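Long-range contacts in pyridoxamine 5'-phosphate oxidase family protein (Corynebacterium diphtheriae NCTC 13129, PDB 3CP3), which is of unknown function but belongs to the pyridoxamine 5'-phosphate oxidase family, whose split-barrel fold commonly binds FMN: residues S17-L21 with E133-R137; S20-L24 with W90-L94. Numbering follows the deposited sequence.

Contact 1 of 2, residues S17-L21 with E133-R137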
# COMPACT_ATOMS: atom_id res chain seq x y z
N SER A 17 -18.15 2.18 8.37
CA SER A 17 -16.98 2.28 9.26
C SER A 17 -16.80 1.06 10.18
O SER A 17 -15.69 0.56 10.33
CB SER A 17 -17.12 3.55 10.13
OG SER A 17 -16.08 3.52 11.12
N SER A 18 -17.87 0.57 10.79
CA SER A 18 -17.76 -0.62 11.66
C SER A 18 -17.28 -1.83 10.92
O SER A 18 -16.46 -2.59 11.43
CB SER A 18 -19.13 -1.01 12.24
OG SER A 18 -19.44 -0.21 13.35
N ASP A 19 -17.84 -2.08 9.74
CA ASP A 19 -17.42 -3.19 8.86
C ASP A 19 -15.93 -3.00 8.53
O ASP A 19 -15.10 -3.93 8.64
CB ASP A 19 -18.32 -3.17 7.61
CG ASP A 19 -18.15 -4.40 6.69
OD1 ASP A 19 -17.51 -5.43 7.07
OD2 ASP A 19 -18.58 -4.30 5.52
N SER A 20 -15.59 -1.81 8.06
CA SER A 20 -14.22 -1.48 7.72
C SER A 20 -13.22 -1.78 8.84
O SER A 20 -12.17 -2.44 8.63
CB SER A 20 -14.15 0.02 7.36
OG SER A 20 -14.75 0.18 6.08
N LEU A 21 -13.53 -1.28 10.01
CA LEU A 21 -12.64 -1.55 11.18
C LEU A 21 -12.60 -3.01 11.63
O LEU A 21 -11.53 -3.50 12.02
CB LEU A 21 -13.01 -0.64 12.34
CG LEU A 21 -12.73 0.83 12.05
CD1 LEU A 21 -13.34 1.66 13.18
CD2 LEU A 21 -11.24 1.09 11.85
N GLU A 133 -9.84 9.35 9.75
CA GLU A 133 -10.82 8.87 8.75
C GLU A 133 -10.64 7.39 8.45
O GLU A 133 -9.51 6.86 8.46
CB GLU A 133 -10.70 9.63 7.41
CG GLU A 133 -11.11 11.11 7.41
CD GLU A 133 -10.90 11.80 6.05
OE1 GLU A 133 -10.17 12.82 5.99
OE2 GLU A 133 -11.47 11.35 5.04
N VAL A 134 -11.75 6.73 8.12
CA VAL A 134 -11.74 5.30 7.81
C VAL A 134 -12.44 5.21 6.47
O VAL A 134 -13.54 5.75 6.33
CB VAL A 134 -12.62 4.56 8.82
CG1 VAL A 134 -12.65 3.03 8.51
CG2 VAL A 134 -12.14 4.82 10.27
N SER A 135 -11.81 4.59 5.48
CA SER A 135 -12.53 4.35 4.22
C SER A 135 -12.44 2.91 3.80
O SER A 135 -11.37 2.44 3.47
CB SER A 135 -11.99 5.23 3.08
OG SER A 135 -12.00 6.58 3.50
N GLY A 136 -13.58 2.23 3.70
CA GLY A 136 -13.50 0.83 3.28
C GLY A 136 -14.18 0.71 1.96
O GLY A 136 -15.18 1.35 1.72
N ARG A 137 -13.67 -0.16 1.11
CA ARG A 137 -14.28 -0.36 -0.20
C ARG A 137 -14.25 -1.84 -0.51
O ARG A 137 -13.29 -2.51 -0.15
CB ARG A 137 -13.44 0.38 -1.25
CG ARG A 137 -13.43 1.87 -1.06
CD ARG A 137 -12.61 2.57 -2.12
NE ARG A 137 -11.23 2.73 -1.72
CZ ARG A 137 -10.45 3.73 -2.14
NH1 ARG A 137 -10.93 4.65 -2.97
NH2 ARG A 137 -9.18 3.82 -1.73

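Contact 2 of 2, residues S20-L24 with W90-L94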
# COMPACT_ATOMS: atom_id res chain seq x y z
N SER A 20 -15.59 -1.81 8.06
CA SER A 20 -14.22 -1.48 7.72
C SER A 20 -13.22 -1.78 8.84
O SER A 20 -12.17 -2.44 8.63
CB SER A 20 -14.15 0.02 7.36
OG SER A 20 -14.75 0.18 6.08
N LEU A 21 -13.53 -1.28 10.01
CA LEU A 21 -12.64 -1.55 11.18
C LEU A 21 -12.60 -3.01 11.63
O LEU A 21 -11.53 -3.50 12.02
CB LEU A 21 -13.01 -0.64 12.34
CG LEU A 21 -12.73 0.83 12.05
CD1 LEU A 21 -13.34 1.66 13.18
CD2 LEU A 21 -11.24 1.09 11.85
N SER A 22 -13.74 -3.72 11.58
CA SER A 22 -13.68 -5.16 11.85
C SER A 22 -12.74 -5.86 10.85
O SER A 22 -11.87 -6.71 11.20
CB SER A 22 -15.06 -5.77 11.74
OG SER A 22 -15.95 -5.17 12.67
N ARG A 23 -12.87 -5.52 9.58
CA ARG A 23 -12.08 -6.23 8.57
C ARG A 23 -10.60 -5.87 8.73
O ARG A 23 -9.69 -6.72 8.63
CB ARG A 23 -12.52 -5.86 7.17
CG ARG A 23 -13.91 -6.44 6.75
CD ARG A 23 -14.18 -6.08 5.35
NE ARG A 23 -15.62 -6.07 5.03
CZ ARG A 23 -16.12 -6.38 3.85
NH1 ARG A 23 -15.32 -6.84 2.88
NH2 ARG A 23 -17.44 -6.26 3.63
N LEU A 24 -10.33 -4.61 9.00
CA LEU A 24 -8.92 -4.22 9.24
C LEU A 24 -8.32 -5.00 10.44
O LEU A 24 -7.18 -5.50 10.36
CB LEU A 24 -8.87 -2.69 9.47
CG LEU A 24 -7.49 -2.06 9.76
CD1 LEU A 24 -7.25 -0.82 8.89
CD2 LEU A 24 -7.48 -1.70 11.19
N TRP A 90 -11.46 -6.38 -1.15
CA TRP A 90 -11.75 -5.20 -0.29
C TRP A 90 -10.46 -4.56 0.16
O TRP A 90 -9.38 -5.21 0.18
CB TRP A 90 -12.59 -5.58 0.96
CG TRP A 90 -11.94 -6.55 1.91
CD1 TRP A 90 -12.07 -7.92 1.89
CD2 TRP A 90 -11.08 -6.26 3.02
NE1 TRP A 90 -11.36 -8.47 2.90
CE2 TRP A 90 -10.73 -7.49 3.62
CE3 TRP A 90 -10.58 -5.09 3.57
CZ2 TRP A 90 -9.88 -7.58 4.72
CZ3 TRP A 90 -9.73 -5.16 4.67
CH2 TRP A 90 -9.40 -6.41 5.25
N SER A 91 -10.54 -3.28 0.52
CA SER A 91 -9.44 -2.58 1.16
C SER A 91 -9.99 -1.61 2.15
O SER A 91 -11.10 -1.12 1.97
CB SER A 91 -8.63 -1.74 0.13
OG SER A 91 -9.50 -0.81 -0.49
N VAL A 92 -9.21 -1.30 3.18
CA VAL A 92 -9.59 -0.30 4.16
C VAL A 92 -8.37 0.64 4.22
O VAL A 92 -7.23 0.14 4.33
CB VAL A 92 -9.85 -0.93 5.53
CG1 VAL A 92 -10.05 0.20 6.66
CG2 VAL A 92 -11.15 -1.84 5.43
N VAL A 93 -8.63 1.94 4.11
CA VAL A 93 -7.59 2.99 4.21
C VAL A 93 -7.92 3.86 5.41
O VAL A 93 -9.04 4.47 5.51
CB VAL A 93 -7.54 3.82 2.93
CG1 VAL A 93 -6.52 5.08 3.04
CG2 VAL A 93 -7.22 2.97 1.77
N LEU A 94 -6.95 3.98 6.31
CA LEU A 94 -7.07 4.94 7.37
C LEU A 94 -6.24 6.19 7.04
O LEU A 94 -5.09 6.07 6.56
CB LEU A 94 -6.62 4.31 8.70
CG LEU A 94 -7.17 2.95 9.06
CD1 LEU A 94 -6.57 2.60 10.43
CD2 LEU A 94 -8.74 3.01 9.13

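Contact 1 of 2, residues S17-L21 with E133-R137
A small residue lets a helix come close to a strand, as Gly-136 does here. The first turn of helix 17-25 crosses the strand at 82°, with the two short axes 7.7 Å apart. Ser-17 opens the helix, its O accepting the backbone hydrogen bond from Leu-21 N, and grazes the strand at its margin, OG lying 4.2 Å from Val-134 CG2. Asp-19, on the far side of the turn, donates a hydrogen bond from its backbone N to OD1 of Asp-16, just before the helix. Ser-20 makes the closest approach. Its CB rests 3.6 Å from Val-134 CG1, while its OG, hydrogen-bonded to Asp-16 O, stands only 3.1 Å from Gly-136 CA. A CB on residue 136 would point at the helix and clash with that oxygen, so the glycine suits this close approach, in which the CA atoms of Ser-20 and Gly-136 are 5.1 Å apart. Leu-21 ends the segment by bringing CD2 to 4.1 Å from Val-134 CG1, so that the valine meets all three contacting helix residues. No hydrogen bond spans the two segments. Alternation along the strand sends Ser-135 and Arg-137 to the opposite face, where Arg-137 forms a salt bridge with Asp-41 of the second subunit. Such a short helix packed crosswise on an antiparallel sheet fits the split-barrel fold of the FMN-binding clan.

Contact 2 of 2, residues S20-L24 with W90-L94
Apolar contact, cation-pi and CH-pi contact and backbone-to-side-chain packing combine where helix 17-25 crosses strand 89-100, the short axes being 8.5 Å apart and running at 102°. The apolar part is built on leucines: Leu-24 CD1 lies 3.7 Å from Val-92 CG1 and 3.8 Å from Leu-94 CG, and Leu-21 CD2 reaches Leu-94 CD2 at 4.2 Å. Trp-90, Val-92 and Leu-94 all direct CB toward the helix, as alternate residues of a strand must, whereas Ser-91 and Val-93 face the second subunit and pack on its Pro-44 and Ile-42. In this way a strand of the antiparallel barrel-like sheet characteristic of the family serves helix and dimer with its two faces. Aromatic contacts hold the end of the strand segment nearest Trp-90. The Arg-23 chain lies along one face of the indole, with CB 3.8 Å from the centroid of the six-membered ring in a CH-pi contact and CZ 4.9 Å from that of the five-membered ring in a cation-pi interaction; the same guanidinium group pairs with Asp-19 in a salt bridge. Main-chain oxygens also pack closely, Ser-20 O lying 3.4 Å from Val-92 CG2 and Arg-23 O 3.4 Å from Trp-90 CH2.

From the N terminus, the chain passes through strand 12-15 into helix 17-25, whose turns supply the first half of both contacts. Contact 2 closes the shorter loop, when strand 89-100 returns beneath the helix after strands 29-36, 39-50, 57-62 and 76-83. Contact 1 closes near the C terminus on strand 125-139. Its loop therefore nearly encloses that of contact 2, the shared residues Ser-20 and Leu-21 making the starting points overlap. The two strands are antiparallel neighbours, joined by probable hydrogen bonds from Ser-135 N to Val-93 O (2.8 Å) and from Arg-137 N to Ser-91 O (2.9 Å). One early helix thus spans two later strands of a single sheet.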